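Local coordinates for protein tyrosine--tRNA ligase (Pyrococcus horikoshii, PDB 2CYC) that probably attaches tyrosine to its cognate tRNA in two steps, first activating the amino acid with ATP and then transferring it to the tRNA acceptor end, at residues K127-Q132 with R205-V210. Sequence-based numbering, arbitrary orientation.
Sequences KGDYWQ and RYHPIV
Gln132 lays its side-chain amide flat over the ring of Tyr206, an amide-on-aromatic stack at the rim of the class I synthetase catalytic domain, where the first turn of helix 128-138 meets the loop leading into strand 209-211. The two planes are 13° apart, with Gln132 CD 3.6 Å above the ring centre of Tyr206. Gln132 NE2 sits 3.4 Å from Tyr206 CZ, while Gln132 CG adds a CH-pi contact over the same face, 4.0 Å from the ring centroid. Gln132 reaches across the ring because its CG lies trans to the backbone N (chi1 177°) and the chain beyond is extended. Arg205 CB covers the opposite face near its rim, and Leu87 of the second subunit also packs on Tyr206. Trimming Tyr206 to an alanine would strip this face from the Gln132 amide, which would probably be less restrained in its rotation. One turn back along the helix, His207 CE1 packs obliquely against Asp129 O at 3.7 Å; no direct hydrogen bond joins the segments. Outside them, His207 ND1 bonds Thr133 OG1 and Asp129 OD1 bonds Tyr178 OH. A water in the imidazole plane links the two side chains, 2.7 Å from His207 NE2 and donating to Asp129 OD2 at 2.7 Å.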
ATOM      1  N   LYS A 127      -9.096  -0.877  10.970  1.00 27.66           N
ATOM      2  CA  LYS A 127      -9.996  -1.913  10.479  1.00 28.53           C
ATOM      3  C   LYS A 127      -9.470  -2.538   9.190  1.00 29.02           C
ATOM      4  O   LYS A 127      -9.224  -1.839   8.211  1.00 27.05           O
ATOM      5  CB  LYS A 127     -11.386  -1.319  10.255  1.00 32.57           C
ATOM      6  CG  LYS A 127     -12.049  -0.885  11.545  1.00 38.59           C
ATOM      7  CD  LYS A 127     -13.426  -0.310  11.297  1.00 48.39           C
ATOM      8  CE  LYS A 127     -14.255  -0.355  12.569  1.00 59.74           C
ATOM      9  NZ  LYS A 127     -13.529   0.234  13.734  1.00 67.21           N
ATOM     10  N   GLY A 128      -9.295  -3.857   9.198  1.00 25.52           N
ATOM     11  CA  GLY A 128      -8.795  -4.546   8.023  1.00 21.84           C
ATOM     12  C   GLY A 128      -9.666  -4.431   6.779  1.00 25.85           C
ATOM     13  O   GLY A 128      -9.148  -4.467   5.664  1.00 21.38           O
ATOM     14  N   ASP A 129     -10.983  -4.301   6.950  1.00 23.11           N
ATOM     15  CA  ASP A 129     -11.873  -4.201   5.794  1.00 22.26           C
ATOM     16  C   ASP A 129     -11.667  -2.856   5.084  1.00 22.55           C
ATOM     17  O   ASP A 129     -11.977  -2.707   3.901  1.00 18.44           O
ATOM     18  CB  ASP A 129     -13.338  -4.414   6.215  1.00 24.59           C
ATOM     19  CG  ASP A 129     -13.838  -3.363   7.174  1.00 28.69           C
ATOM     20  OD1 ASP A 129     -13.016  -2.736   7.870  1.00 33.54           O
ATOM     21  OD2 ASP A 129     -15.072  -3.176   7.248  1.00 40.93           O
ATOM     22  N   TYR A 130     -11.123  -1.887   5.815  1.00 20.96           N
ATOM     23  CA  TYR A 130     -10.800  -0.592   5.241  1.00 20.90           C
ATOM     24  C   TYR A 130      -9.630  -0.837   4.274  1.00 21.66           C
ATOM     25  O   TYR A 130      -9.625  -0.365   3.129  1.00 17.24           O
ATOM     26  CB  TYR A 130     -10.343   0.377   6.330  1.00 17.46           C
ATOM     27  CG  TYR A 130      -9.571   1.567   5.790  1.00 22.17           C
ATOM     28  CD1 TYR A 130     -10.231   2.727   5.374  1.00 15.24           C
ATOM     29  CD2 TYR A 130      -8.176   1.522   5.669  1.00 16.86           C
ATOM     30  CE1 TYR A 130      -9.527   3.811   4.851  1.00 13.29           C
ATOM     31  CE2 TYR A 130      -7.468   2.598   5.146  1.00 13.98           C
ATOM     32  CZ  TYR A 130      -8.148   3.738   4.741  1.00 14.52           C
ATOM     33  OH  TYR A 130      -7.438   4.810   4.245  1.00 14.87           O
ATOM     34  N   TRP A 131      -8.640  -1.591   4.741  1.00 23.69           N
ATOM     35  CA  TRP A 131      -7.467  -1.881   3.918  1.00 20.96           C
ATOM     36  C   TRP A 131      -7.781  -2.764   2.719  1.00 20.22           C
ATOM     37  O   TRP A 131      -7.094  -2.706   1.686  1.00 17.56           O
ATOM     38  CB  TRP A 131      -6.355  -2.475   4.787  1.00 18.28           C
ATOM     39  CG  TRP A 131      -5.801  -1.416   5.704  1.00 14.80           C
ATOM     40  CD1 TRP A 131      -6.217  -1.122   6.977  1.00 15.45           C
ATOM     41  CD2 TRP A 131      -4.868  -0.393   5.345  1.00 13.87           C
ATOM     42  NE1 TRP A 131      -5.605   0.031   7.424  1.00 16.80           N
ATOM     43  CE2 TRP A 131      -4.773   0.498   6.440  1.00 16.55           C
ATOM     44  CE3 TRP A 131      -4.108  -0.138   4.202  1.00 11.74           C
ATOM     45  CZ2 TRP A 131      -3.945   1.625   6.419  1.00 18.45           C
ATOM     46  CZ3 TRP A 131      -3.282   0.989   4.183  1.00 16.46           C
ATOM     47  CH2 TRP A 131      -3.209   1.852   5.283  1.00 14.92           C
ATOM     48  N   GLN A 132      -8.830  -3.568   2.835  1.00 20.20           N
ATOM     49  CA  GLN A 132      -9.204  -4.406   1.712  1.00 19.41           C
ATOM     50  C   GLN A 132      -9.652  -3.454   0.600  1.00 18.22           C
ATOM     51  O   GLN A 132      -9.432  -3.704  -0.585  1.00 19.23           O
ATOM     52  CB  GLN A 132     -10.333  -5.348   2.099  1.00 17.73           C
ATOM     53  CG  GLN A 132     -10.827  -6.219   0.939  1.00 23.17           C
ATOM     54  CD  GLN A 132     -11.787  -7.304   1.387  1.00 25.66           C
ATOM     55  OE1 GLN A 132     -12.647  -7.075   2.239  1.00 27.29           O
ATOM     56  NE2 GLN A 132     -11.652  -8.492   0.806  1.00 25.10           N
ATOM     57  N   ARG A 205     -15.653  -2.720  -5.332  1.00 23.25           N
ATOM     58  CA  ARG A 205     -16.425  -3.885  -4.931  1.00 26.54           C
ATOM     59  C   ARG A 205     -16.866  -3.896  -3.473  1.00 23.52           C
ATOM     60  O   ARG A 205     -17.965  -4.342  -3.168  1.00 27.37           O
ATOM     61  CB  ARG A 205     -15.640  -5.172  -5.204  1.00 24.54           C
ATOM     62  CG  ARG A 205     -16.525  -6.406  -5.190  1.00 47.92           C
ATOM     63  CD  ARG A 205     -15.734  -7.692  -4.983  1.00 55.63           C
ATOM     64  NE  ARG A 205     -16.430  -8.855  -5.529  1.00 67.00           N
ATOM     65  CZ  ARG A 205     -16.595  -9.082  -6.831  1.00 71.40           C
ATOM     66  NH1 ARG A 205     -16.112  -8.224  -7.723  1.00 74.41           N
ATOM     67  NH2 ARG A 205     -17.240 -10.166  -7.245  1.00 76.08           N
ATOM     68  N   TYR A 206     -16.028  -3.409  -2.566  1.00 25.37           N
ATOM     69  CA  TYR A 206     -16.389  -3.453  -1.152  1.00 18.12           C
ATOM     70  C   TYR A 206     -17.002  -2.187  -0.584  1.00 23.11           C
ATOM     71  O   TYR A 206     -17.900  -2.255   0.263  1.00 20.48           O
ATOM     72  CB  TYR A 206     -15.172  -3.872  -0.329  1.00 19.97           C
ATOM     73  CG  TYR A 206     -14.579  -5.166  -0.834  1.00 21.35           C
ATOM     74  CD1 TYR A 206     -13.516  -5.160  -1.728  1.00 17.33           C
ATOM     75  CD2 TYR A 206     -15.129  -6.399  -0.464  1.00 23.54           C
ATOM     76  CE1 TYR A 206     -13.006  -6.343  -2.251  1.00 19.11           C
ATOM     77  CE2 TYR A 206     -14.628  -7.597  -0.987  1.00 19.24           C
ATOM     78  CZ  TYR A 206     -13.568  -7.559  -1.878  1.00 22.79           C
ATOM     79  OH  TYR A 206     -13.068  -8.729  -2.396  1.00 19.95           O
ATOM     80  N   HIS A 207     -16.531  -1.030  -1.033  1.00 18.81           N
ATOM     81  CA  HIS A 207     -17.118   0.200  -0.532  1.00 20.47           C
ATOM     82  C   HIS A 207     -17.616   1.194  -1.571  1.00 20.40           C
ATOM     83  O   HIS A 207     -17.326   2.385  -1.502  1.00 18.24           O
ATOM     84  CB  HIS A 207     -16.178   0.880   0.467  1.00 21.45           C
ATOM     85  CG  HIS A 207     -16.058   0.131   1.757  1.00 18.61           C
ATOM     86  ND1 HIS A 207     -15.131  -0.872   1.951  1.00 20.23           N
ATOM     87  CD2 HIS A 207     -16.817   0.164   2.878  1.00 17.35           C
ATOM     88  CE1 HIS A 207     -15.325  -1.426   3.136  1.00 17.50           C
ATOM     89  NE2 HIS A 207     -16.344  -0.816   3.718  1.00 20.69           N
ATOM     90  N   PRO A 208     -18.360   0.705  -2.571  1.00 21.56           N
ATOM     91  CA  PRO A 208     -18.859   1.673  -3.550  1.00 21.29           C
ATOM     92  C   PRO A 208     -19.967   2.437  -2.815  1.00 22.27           C
ATOM     93  O   PRO A 208     -20.367   2.048  -1.725  1.00 22.83           O
ATOM     94  CB  PRO A 208     -19.422   0.789  -4.664  1.00 21.80           C
ATOM     95  CG  PRO A 208     -19.881  -0.454  -3.914  1.00 21.10           C
ATOM     96  CD  PRO A 208     -18.719  -0.677  -2.944  1.00 19.76           C
ATOM     97  N   ILE A 209     -20.438   3.532  -3.389  1.00 23.07           N
ATOM     98  CA  ILE A 209     -21.515   4.293  -2.776  1.00 23.83           C
ATOM     99  C   ILE A 209     -22.759   3.866  -3.552  1.00 26.27           C
ATOM    100  O   ILE A 209     -22.920   4.213  -4.722  1.00 24.95           O
ATOM    101  CB  ILE A 209     -21.268   5.809  -2.924  1.00 27.88           C
ATOM    102  CG1 ILE A 209     -19.955   6.174  -2.214  1.00 28.36           C
ATOM    103  CG2 ILE A 209     -22.450   6.590  -2.350  1.00 22.31           C
ATOM    104  CD1 ILE A 209     -19.562   7.624  -2.309  1.00 31.26           C
ATOM    105  N   VAL A 210     -23.619   3.084  -2.905  1.00 27.26           N
ATOM    106  CA  VAL A 210     -24.819   2.577  -3.553  1.00 24.89           C
ATOM    107  C   VAL A 210     -26.083   3.282  -3.104  1.00 29.35           C
ATOM    108  O   VAL A 210     -26.356   3.415  -1.906  1.00 29.27           O
ATOM    109  CB  VAL A 210     -25.002   1.056  -3.300  1.00 32.74           C
ATOM    110  CG1 VAL A 210     -26.216   0.538  -4.068  1.00 26.35           C
ATOM    111  CG2 VAL A 210     -23.754   0.306  -3.731  1.00 26.59           C
TER
HETATM  112  O   HOH W   1     -17.105  -1.747   6.143  1.00 31.97           O